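Local structure of protein (CD58) (Homo sapiens, 1CCZ) at residues A[1-15]-A[84-96]. The protein serves as a cell-surface adhesion glycoprotein of the immunoglobulin superfamily that binds the lymphocyte receptor CD2. Residues are numbered along the deposited sequence; the frame is centred on the assembly and turned at random.
Sequences FSQQIYGVVYGNVTF and DTMKFFLYVLEMV. With NAG (2-acetamido-2-deoxy-beta-D-glucopyranose), chain B.
The parallel pairing of an N-terminal strand with the last strand of its domain, the A'–G pairing of V-set immunoglobulin folds, joins strand 2-8 to strand 86-93. Gly7 is gripped through both backbone polar atoms: its N donates almost straight to Tyr91 O (2.8 Å, 179°) and its O accepts from Leu93 N. Ile5 N donates to Phe89 O, and Ile5 O accepts from Tyr91 N. Glycine suits position 7, since a side chain there would collide with Val13 CG1. On the face of Phe88 and Leu90, turned to strand 13-15, Phe15 CB sits over one face of the Phe88 ring, 3.8 Å from its centroid, and Phe1 CE1 approaches the other, 3.4 Å from Phe88 CZ. Flexible, unbranched Met86 bends to lay CE over the Phe1 ring (CH-pi, 3.5 Å from the centroid), with SD above it as a Met-aromatic contact. Across the sheet, the Tyr6 and Tyr91 rings point the same way, planes 18° apart but hardly overlapping, Tyr6 CE1 3.4 Å from Tyr91 CD2. Exposed, polar Gln4 bridges both: NE2 donates to Tyr6 OH and lies 3.2 Å from Tyr91 CE2. Strand 86-93 continues the sheet to strand 73-78; the type II turn Val8-Gly11 leads to strand 13-15, paired with strand 62-64 in the facing sheet.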
ATOM      1  N   PHE A   1      12.874  15.179   8.654  1.00 80.52           N
ATOM      2  CA  PHE A   1      12.209  14.537   7.480  1.00 79.37           C
ATOM      3  C   PHE A   1      11.505  13.233   7.881  1.00 79.06           C
ATOM      4  O   PHE A   1      12.028  12.443   8.682  1.00 79.17           O
ATOM      5  CB  PHE A   1      13.247  14.266   6.384  1.00 79.23           C
ATOM      6  CG  PHE A   1      12.667  13.726   5.091  1.00 79.48           C
ATOM      7  CD1 PHE A   1      12.283  12.389   4.980  1.00 77.97           C
ATOM      8  CD2 PHE A   1      12.565  14.541   3.962  1.00 79.55           C
ATOM      9  CE1 PHE A   1      11.814  11.878   3.770  1.00 77.09           C
ATOM     10  CE2 PHE A   1      12.095  14.033   2.744  1.00 78.43           C
ATOM     11  CZ  PHE A   1      11.722  12.702   2.651  1.00 77.10           C
ATOM     12  N   SER A   2      10.307  13.041   7.323  1.00 76.78           N
ATOM     13  CA  SER A   2       9.465  11.860   7.557  1.00 72.40           C
ATOM     14  C   SER A   2       8.634  11.631   6.289  1.00 68.96           C
ATOM     15  O   SER A   2       8.180  12.587   5.660  1.00 70.56           O
ATOM     16  CB  SER A   2       8.537  12.091   8.751  1.00 71.89           C
ATOM     17  OG  SER A   2       8.307  10.890   9.458  1.00 72.35           O
ATOM     18  N   GLN A   3       8.435  10.381   5.900  1.00 62.50           N
ATOM     19  CA  GLN A   3       7.669  10.125   4.693  1.00 56.41           C
ATOM     20  C   GLN A   3       6.938   8.814   4.800  1.00 53.93           C
ATOM     21  O   GLN A   3       7.474   7.840   5.339  1.00 52.52           O
ATOM     22  CB  GLN A   3       8.588  10.084   3.490  1.00 56.39           C
ATOM     23  CG  GLN A   3       8.387  11.211   2.533  1.00 62.30           C
ATOM     24  CD  GLN A   3       8.125  10.718   1.125  1.00 67.90           C
ATOM     25  OE1 GLN A   3       6.994  10.755   0.651  1.00 71.67           O
ATOM     26  NE2 GLN A   3       9.175  10.247   0.446  1.00 69.52           N
ATOM     27  N   GLN A   4       5.706   8.802   4.296  1.00 49.97           N
ATOM     28  CA  GLN A   4       4.878   7.604   4.314  1.00 46.41           C
ATOM     29  C   GLN A   4       5.014   6.965   2.945  1.00 43.02           C
ATOM     30  O   GLN A   4       4.795   7.628   1.927  1.00 43.49           O
ATOM     31  CB  GLN A   4       3.425   7.976   4.574  1.00 48.48           C
ATOM     32  CG  GLN A   4       3.216   8.668   5.898  1.00 54.65           C
ATOM     33  CD  GLN A   4       2.996   7.680   7.023  1.00 59.95           C
ATOM     34  OE1 GLN A   4       3.801   7.588   7.962  1.00 63.52           O
ATOM     35  NE2 GLN A   4       1.898   6.929   6.940  1.00 64.36           N
ATOM     36  N   ILE A   5       5.397   5.691   2.914  1.00 38.39           N
ATOM     37  CA  ILE A   5       5.574   4.995   1.641  1.00 35.66           C
ATOM     38  C   ILE A   5       4.731   3.726   1.637  1.00 33.64           C
ATOM     39  O   ILE A   5       4.701   2.977   2.613  1.00 33.78           O
ATOM     40  CB  ILE A   5       7.083   4.638   1.386  1.00 35.40           C
ATOM     41  CG1 ILE A   5       7.954   5.892   1.520  1.00 32.68           C
ATOM     42  CG2 ILE A   5       7.258   4.062  -0.012  1.00 34.38           C
ATOM     43  CD1 ILE A   5       7.906   6.804   0.316  1.00 32.12           C
ATOM     44  N   TYR A   6       4.045   3.495   0.526  1.00 32.13           N
ATOM     45  CA  TYR A   6       3.184   2.336   0.390  1.00 33.29           C
ATOM     46  C   TYR A   6       3.673   1.412  -0.708  1.00 31.66           C
ATOM     47  O   TYR A   6       3.707   1.790  -1.871  1.00 34.00           O
ATOM     48  CB  TYR A   6       1.756   2.813   0.110  1.00 33.26           C
ATOM     49  CG  TYR A   6       1.260   3.735   1.200  1.00 34.07           C
ATOM     50  CD1 TYR A   6       0.816   3.217   2.419  1.00 33.36           C
ATOM     51  CD2 TYR A   6       1.319   5.124   1.050  1.00 32.18           C
ATOM     52  CE1 TYR A   6       0.455   4.048   3.468  1.00 37.29           C
ATOM     53  CE2 TYR A   6       0.957   5.973   2.097  1.00 35.37           C
ATOM     54  CZ  TYR A   6       0.531   5.429   3.310  1.00 37.56           C
ATOM     55  OH  TYR A   6       0.217   6.256   4.382  1.00 41.18           O
ATOM     56  N   GLY A   7       4.065   0.202  -0.331  1.00 29.41           N
ATOM     57  CA  GLY A   7       4.550  -0.733  -1.325  1.00 28.47           C
ATOM     58  C   GLY A   7       3.673  -1.958  -1.414  1.00 28.58           C
ATOM     59  O   GLY A   7       2.834  -2.193  -0.548  1.00 28.29           O
ATOM     60  N   VAL A   8       3.867  -2.744  -2.469  1.00 29.21           N
ATOM     61  CA  VAL A   8       3.084  -3.950  -2.671  1.00 30.53           C
ATOM     62  C   VAL A   8       3.932  -5.179  -2.466  1.00 31.23           C
ATOM     63  O   VAL A   8       5.102  -5.196  -2.842  1.00 30.68           O
ATOM     64  CB  VAL A   8       2.531  -4.015  -4.084  1.00 31.63           C
ATOM     65  CG1 VAL A   8       1.537  -5.154  -4.200  1.00 34.55           C
ATOM     66  CG2 VAL A   8       1.875  -2.723  -4.416  1.00 33.75           C
ATOM     67  N   VAL A   9       3.334  -6.202  -1.865  1.00 32.29           N
ATOM     68  CA  VAL A   9       4.028  -7.454  -1.621  1.00 35.01           C
ATOM     69  C   VAL A   9       4.617  -7.876  -2.958  1.00 36.95           C
ATOM     70  O   VAL A   9       3.974  -7.725  -4.000  1.00 35.55           O
ATOM     71  CB  VAL A   9       3.062  -8.545  -1.110  1.00 33.91           C
ATOM     72  CG1 VAL A   9       3.833  -9.648  -0.440  1.00 37.34           C
ATOM     73  CG2 VAL A   9       2.126  -7.967  -0.125  1.00 36.38           C
ATOM     74  N   TYR A  10       5.853  -8.372  -2.914  1.00 40.49           N
ATOM     75  CA  TYR A  10       6.610  -8.815  -4.094  1.00 42.55           C
ATOM     76  C   TYR A  10       7.041  -7.684  -5.027  1.00 41.60           C
ATOM     77  O   TYR A  10       7.788  -7.916  -5.971  1.00 45.22           O
ATOM     78  CB  TYR A  10       5.832  -9.881  -4.887  1.00 46.29           C
ATOM     79  CG  TYR A  10       5.312 -11.005  -4.022  1.00 50.42           C
ATOM     80  CD1 TYR A  10       6.063 -11.484  -2.937  1.00 54.08           C
ATOM     81  CD2 TYR A  10       4.043 -11.536  -4.229  1.00 53.32           C
ATOM     82  CE1 TYR A  10       5.554 -12.460  -2.069  1.00 55.37           C
ATOM     83  CE2 TYR A  10       3.520 -12.509  -3.372  1.00 56.72           C
ATOM     84  CZ  TYR A  10       4.275 -12.961  -2.292  1.00 58.07           C
ATOM     85  OH  TYR A  10       3.721 -13.863  -1.410  1.00 60.72           O
ATOM     86  N   GLY A  11       6.583  -6.463  -4.771  1.00 38.99           N
ATOM     87  CA  GLY A  11       6.993  -5.340  -5.601  1.00 36.20           C
ATOM     88  C   GLY A  11       8.219  -4.659  -5.001  1.00 34.65           C
ATOM     89  O   GLY A  11       8.964  -5.260  -4.225  1.00 33.48           O
ATOM     90  N   ASN A  12       8.439  -3.401  -5.341  1.00 33.75           N
ATOM     91  CA  ASN A  12       9.581  -2.690  -4.790  1.00 35.45           C
ATOM     92  C   ASN A  12       9.233  -1.233  -4.545  1.00 34.41           C
ATOM     93  O   ASN A  12       8.222  -0.740  -5.035  1.00 34.81           O
ATOM     94  CB  ASN A  12      10.752  -2.776  -5.755  1.00 41.62           C
ATOM     95  CG  ASN A  12      10.449  -2.131  -7.080  1.00 47.65           C
ATOM     96  OD1 ASN A  12      10.353  -0.908  -7.159  1.00 48.23           O
ATOM     97  ND2 ASN A  12      10.287  -2.934  -8.126  1.00 55.73           N
ATOM     98  N   VAL A  13      10.067  -0.552  -3.774  1.00 31.14           N
ATOM     99  CA  VAL A  13       9.856   0.857  -3.498  1.00 29.85           C
ATOM    100  C   VAL A  13      11.216   1.513  -3.440  1.00 31.62           C
ATOM    101  O   VAL A  13      12.229   0.844  -3.238  1.00 30.55           O
ATOM    102  CB  VAL A  13       9.200   1.119  -2.123  1.00 29.30           C
ATOM    103  CG1 VAL A  13       7.744   0.750  -2.157  1.00 29.61           C
ATOM    104  CG2 VAL A  13       9.948   0.352  -1.037  1.00 26.19           C
ATOM    105  N   THR A  14      11.235   2.826  -3.618  1.00 31.10           N
ATOM    106  CA  THR A  14      12.464   3.584  -3.531  1.00 31.38           C
ATOM    107  C   THR A  14      12.241   4.721  -2.538  1.00 32.75           C
ATOM    108  O   THR A  14      11.255   5.450  -2.641  1.00 34.77           O
ATOM    109  CB  THR A  14      12.853   4.159  -4.888  1.00 31.26           C
ATOM    110  OG1 THR A  14      13.224   3.085  -5.752  1.00 31.99           O
ATOM    111  CG2 THR A  14      14.024   5.128  -4.747  1.00 29.31           C
ATOM    112  N   PHE A  15      13.127   4.834  -1.550  1.00 33.47           N
ATOM    113  CA  PHE A  15      13.055   5.893  -0.555  1.00 33.73           C
ATOM    114  C   PHE A  15      13.912   6.998  -1.162  1.00 37.80           C
ATOM    115  O   PHE A  15      15.143   6.943  -1.104  1.00 37.69           O
ATOM    116  CB  PHE A  15      13.650   5.426   0.774  1.00 30.42           C
ATOM    117  CG  PHE A  15      12.877   4.305   1.443  1.00 30.69           C
ATOM    118  CD1 PHE A  15      11.515   4.135   1.220  1.00 33.24           C
ATOM    119  CD2 PHE A  15      13.517   3.420   2.302  1.00 29.55           C
ATOM    120  CE1 PHE A  15      10.804   3.094   1.847  1.00 32.15           C
ATOM    121  CE2 PHE A  15      12.823   2.381   2.932  1.00 29.73           C
ATOM    122  CZ  PHE A  15      11.466   2.217   2.707  1.00 30.14           C
ATOM    123  N   ASP A  84      20.120  16.617   9.779  1.00 70.01           N
ATOM    124  CA  ASP A  84      18.830  16.032  10.110  1.00 74.19           C
ATOM    125  C   ASP A  84      18.522  14.608   9.646  1.00 74.02           C
ATOM    126  O   ASP A  84      19.117  14.059   8.697  1.00 72.73           O
ATOM    127  CB  ASP A  84      17.726  16.960   9.613  1.00 79.64           C
ATOM    128  CG  ASP A  84      18.173  17.806   8.434  1.00 85.37           C
ATOM    129  OD1 ASP A  84      19.020  17.328   7.636  1.00 86.67           O
ATOM    130  OD2 ASP A  84      17.681  18.951   8.312  1.00 89.69           O
ATOM    131  N   THR A  85      17.546  14.039  10.341  1.00 72.44           N
ATOM    132  CA  THR A  85      17.070  12.693  10.092  1.00 70.17           C
ATOM    133  C   THR A  85      16.330  12.582   8.758  1.00 66.79           C
ATOM    134  O   THR A  85      15.825  13.574   8.215  1.00 67.20           O
ATOM    135  CB  THR A  85      16.099  12.242  11.224  1.00 71.42           C
ATOM    136  OG1 THR A  85      14.791  12.778  10.975  1.00 72.73           O
ATOM    137  CG2 THR A  85      16.583  12.744  12.589  1.00 70.22           C
ATOM    138  N   MET A  86      16.295  11.364   8.232  1.00 60.74           N
ATOM    139  CA  MET A  86      15.573  11.059   7.010  1.00 54.23           C
ATOM    140  C   MET A  86      14.865   9.787   7.424  1.00 50.96           C
ATOM    141  O   MET A  86      15.468   8.706   7.474  1.00 47.27           O
ATOM    142  CB  MET A  86      16.524  10.799   5.858  1.00 57.12           C
ATOM    143  CG  MET A  86      17.255  12.031   5.404  1.00 59.57           C
ATOM    144  SD  MET A  86      16.362  12.954   4.150  1.00 66.08           S
ATOM    145  CE  MET A  86      15.324  11.712   3.430  1.00 67.28           C
ATOM    146  N   LYS A  87      13.594   9.946   7.789  1.00 48.25           N
ATOM    147  CA  LYS A  87      12.766   8.834   8.240  1.00 45.16           C
ATOM    148  C   LYS A  87      11.716   8.509   7.204  1.00 41.46           C
ATOM    149  O   LYS A  87      11.128   9.406   6.604  1.00 38.37           O
ATOM    150  CB  LYS A  87      12.084   9.182   9.561  1.00 47.37           C
ATOM    151  CG  LYS A  87      12.923   8.879  10.792  1.00 53.31           C
ATOM    152  CD  LYS A  87      12.925  10.054  11.774  1.00 60.02           C
ATOM    153  CE  LYS A  87      11.712  10.020  12.717  1.00 66.50           C
ATOM    154  NZ  LYS A  87      10.512  10.813  12.231  1.00 71.30           N
ATOM    155  N   PHE A  88      11.501   7.214   6.985  1.00 39.15           N
ATOM    156  CA  PHE A  88      10.513   6.747   6.022  1.00 36.55           C
ATOM    157  C   PHE A  88       9.759   5.607   6.665  1.00 37.00           C
ATOM    158  O   PHE A  88      10.394   4.667   7.151  1.00 38.54           O
ATOM    159  CB  PHE A  88      11.187   6.198   4.761  1.00 32.09           C
ATOM    160  CG  PHE A  88      11.881   7.234   3.937  1.00 30.73           C
ATOM    161  CD1 PHE A  88      13.151   7.690   4.288  1.00 31.06           C
ATOM    162  CD2 PHE A  88      11.277   7.748   2.796  1.00 30.30           C
ATOM    163  CE1 PHE A  88      13.808   8.646   3.511  1.00 29.59           C
ATOM    164  CE2 PHE A  88      11.926   8.705   2.004  1.00 31.36           C
ATOM    165  CZ  PHE A  88      13.194   9.155   2.363  1.00 29.02           C
ATOM    166  N   PHE A  89       8.426   5.682   6.728  1.00 35.57           N
ATOM    167  CA  PHE A  89       7.696   4.536   7.264  1.00 33.07           C
ATOM    168  C   PHE A  89       7.049   3.854   6.067  1.00 31.52           C
ATOM    169  O   PHE A  89       6.256   4.440   5.320  1.00 31.11           O
ATOM    170  CB  PHE A  89       6.677   4.885   8.381  1.00 30.63           C
ATOM    171  CG  PHE A  89       7.121   6.074   9.227  0.50 28.09           C
ATOM    172  CD1 PHE A  89       7.340   7.306   8.632  0.50 28.85           C
ATOM    173  CD2 PHE A  89       7.457   5.930  10.570  0.50 27.13           C
ATOM    174  CE1 PHE A  89       7.893   8.349   9.346  0.50 27.00           C
ATOM    175  CE2 PHE A  89       8.007   6.969  11.287  0.50 25.72           C
ATOM    176  CZ  PHE A  89       8.231   8.179  10.674  0.50 24.70           C
ATOM    177  N   LEU A  90       7.481   2.620   5.861  1.00 30.14           N
ATOM    178  CA  LEU A  90       7.032   1.810   4.755  1.00 29.74           C
ATOM    179  C   LEU A  90       5.952   0.834   5.193  1.00 30.38           C
ATOM    180  O   LEU A  90       6.110   0.119   6.186  1.00 30.20           O
ATOM    181  CB  LEU A  90       8.225   1.033   4.179  1.00 28.37           C
ATOM    182  CG  LEU A  90       7.910  -0.106   3.199  1.00 28.92           C
ATOM    183  CD1 LEU A  90       7.439   0.493   1.881  1.00 26.82           C
ATOM    184  CD2 LEU A  90       9.141  -0.996   2.988  1.00 26.96           C
ATOM    185  N   TYR A  91       4.846   0.826   4.453  1.00 31.19           N
ATOM    186  CA  TYR A  91       3.767  -0.118   4.711  1.00 31.35           C
ATOM    187  C   TYR A  91       3.767  -1.029   3.489  1.00 29.60           C
ATOM    188  O   TYR A  91       3.931  -0.557   2.359  1.00 29.34           O
ATOM    189  CB  TYR A  91       2.435   0.612   4.840  1.00 35.38           C
ATOM    190  CG  TYR A  91       2.442   1.615   5.955  1.00 39.84           C
ATOM    191  CD1 TYR A  91       2.232   1.209   7.274  1.00 41.96           C
ATOM    192  CD2 TYR A  91       2.738   2.962   5.711  1.00 42.98           C
ATOM    193  CE1 TYR A  91       2.327   2.118   8.339  1.00 47.20           C
ATOM    194  CE2 TYR A  91       2.838   3.888   6.768  1.00 47.28           C
ATOM    195  CZ  TYR A  91       2.635   3.456   8.086  1.00 50.48           C
ATOM    196  OH  TYR A  91       2.776   4.334   9.155  1.00 55.73           O
ATOM    197  N   VAL A  92       3.627  -2.332   3.716  1.00 29.99           N
ATOM    198  CA  VAL A  92       3.607  -3.308   2.625  1.00 31.26           C
ATOM    199  C   VAL A  92       2.196  -3.893   2.535  1.00 32.61           C
ATOM    200  O   VAL A  92       1.724  -4.586   3.446  1.00 33.25           O
ATOM    201  CB  VAL A  92       4.615  -4.435   2.868  1.00 31.05           C
ATOM    202  CG1 VAL A  92       4.509  -5.465   1.763  1.00 28.54           C
ATOM    203  CG2 VAL A  92       6.036  -3.848   2.947  1.00 29.45           C
ATOM    204  N   LEU A  93       1.529  -3.605   1.426  1.00 30.55           N
ATOM    205  CA  LEU A  93       0.162  -4.038   1.251  1.00 29.33           C
ATOM    206  C   LEU A  93      -0.036  -5.068   0.174  1.00 30.20           C
ATOM    207  O   LEU A  93       0.655  -5.100  -0.844  1.00 32.32           O
ATOM    208  CB  LEU A  93      -0.727  -2.828   0.934  1.00 30.18           C
ATOM    209  CG  LEU A  93      -0.931  -1.789   2.037  1.00 28.93           C
ATOM    210  CD1 LEU A  93       0.184  -0.794   1.989  1.00 29.14           C
ATOM    211  CD2 LEU A  93      -2.231  -1.075   1.832  1.00 29.07           C
ATOM    212  N   GLU A  94      -1.008  -5.921   0.411  1.00 30.07           N
ATOM    213  CA  GLU A  94      -1.374  -6.910  -0.566  1.00 29.60           C
ATOM    214  C   GLU A  94      -2.499  -6.213  -1.395  1.00 27.97           C
ATOM    215  O   GLU A  94      -3.310  -5.449  -0.856  1.00 26.89           O
ATOM    216  CB  GLU A  94      -1.815  -8.149   0.200  1.00 31.92           C
ATOM    217  CG  GLU A  94      -2.975  -8.906  -0.333  1.00 42.81           C
ATOM    218  CD  GLU A  94      -3.396  -9.974   0.660  1.00 50.36           C
ATOM    219  OE1 GLU A  94      -2.510 -10.378   1.458  1.00 58.53           O
ATOM    220  OE2 GLU A  94      -4.582 -10.392   0.658  1.00 44.61           O
ATOM    221  N   MET A  95      -2.496  -6.405  -2.705  1.00 26.61           N
ATOM    222  CA  MET A  95      -3.503  -5.786  -3.558  1.00 27.08           C
ATOM    223  C   MET A  95      -4.871  -6.420  -3.350  1.00 26.47           C
ATOM    224  O   MET A  95      -4.965  -7.597  -2.986  1.00 25.20           O
ATOM    225  CB  MET A  95      -3.094  -5.930  -5.015  1.00 29.77           C
ATOM    226  CG  MET A  95      -2.048  -4.916  -5.431  1.00 38.43           C
ATOM    227  SD  MET A  95      -1.506  -5.206  -7.108  1.00 48.18           S
ATOM    228  CE  MET A  95      -1.295  -7.034  -7.055  1.00 41.66           C
ATOM    229  N   VAL A  96      -5.938  -5.641  -3.574  1.00 26.99           N
ATOM    230  CA  VAL A  96      -7.309  -6.143  -3.409  1.00 20.65           C
ATOM    231  C   VAL A  96      -7.666  -7.046  -4.581  1.00 22.73           C
ATOM    232  O   VAL A  96      -7.081  -6.921  -5.671  1.00 22.94           O
ATOM    233  CB  VAL A  96      -8.366  -4.981  -3.371  1.00 20.87           C
ATOM    234  CG1 VAL A  96      -8.103  -4.057  -2.216  1.00 19.23           C
ATOM    235  CG2 VAL A  96      -8.345  -4.193  -4.677  1.00 19.58           C
TER
HETATM  236  C1  NAG B 501       9.901  -2.360  -9.399  1.00 67.03           C
HETATM  237  C2  NAG B 501      10.088  -3.379 -10.521  1.00 70.93           C
HETATM  238  C3  NAG B 501       9.569  -2.842 -11.875  1.00 75.04           C
HETATM  239  C4  NAG B 501       8.240  -2.058 -11.770  1.00 76.68           C
HETATM  240  C5  NAG B 501       8.200  -1.152 -10.535  1.00 76.67           C
HETATM  241  C6  NAG B 501       6.820  -0.569 -10.290  1.00 79.38           C
HETATM  242  C7  NAG B 501      11.930  -4.907 -10.776  1.00 69.32           C
HETATM  243  C8  NAG B 501      13.433  -5.107 -10.883  1.00 67.92           C
HETATM  244  N2  NAG B 501      11.506  -3.660 -10.634  1.00 69.20           N
HETATM  245  O3  NAG B 501       9.383  -3.934 -12.773  1.00 74.44           O
HETATM  246  O4  NAG B 501       8.069  -1.257 -12.935  1.00 79.04           O
HETATM  247  O5  NAG B 501       8.552  -1.901  -9.358  1.00 71.89           O
HETATM  248  O6  NAG B 501       6.722  -0.020  -8.983  1.00 84.24           O
HETATM  249  O7  NAG B 501      11.168  -5.874 -10.826  1.00 70.28           O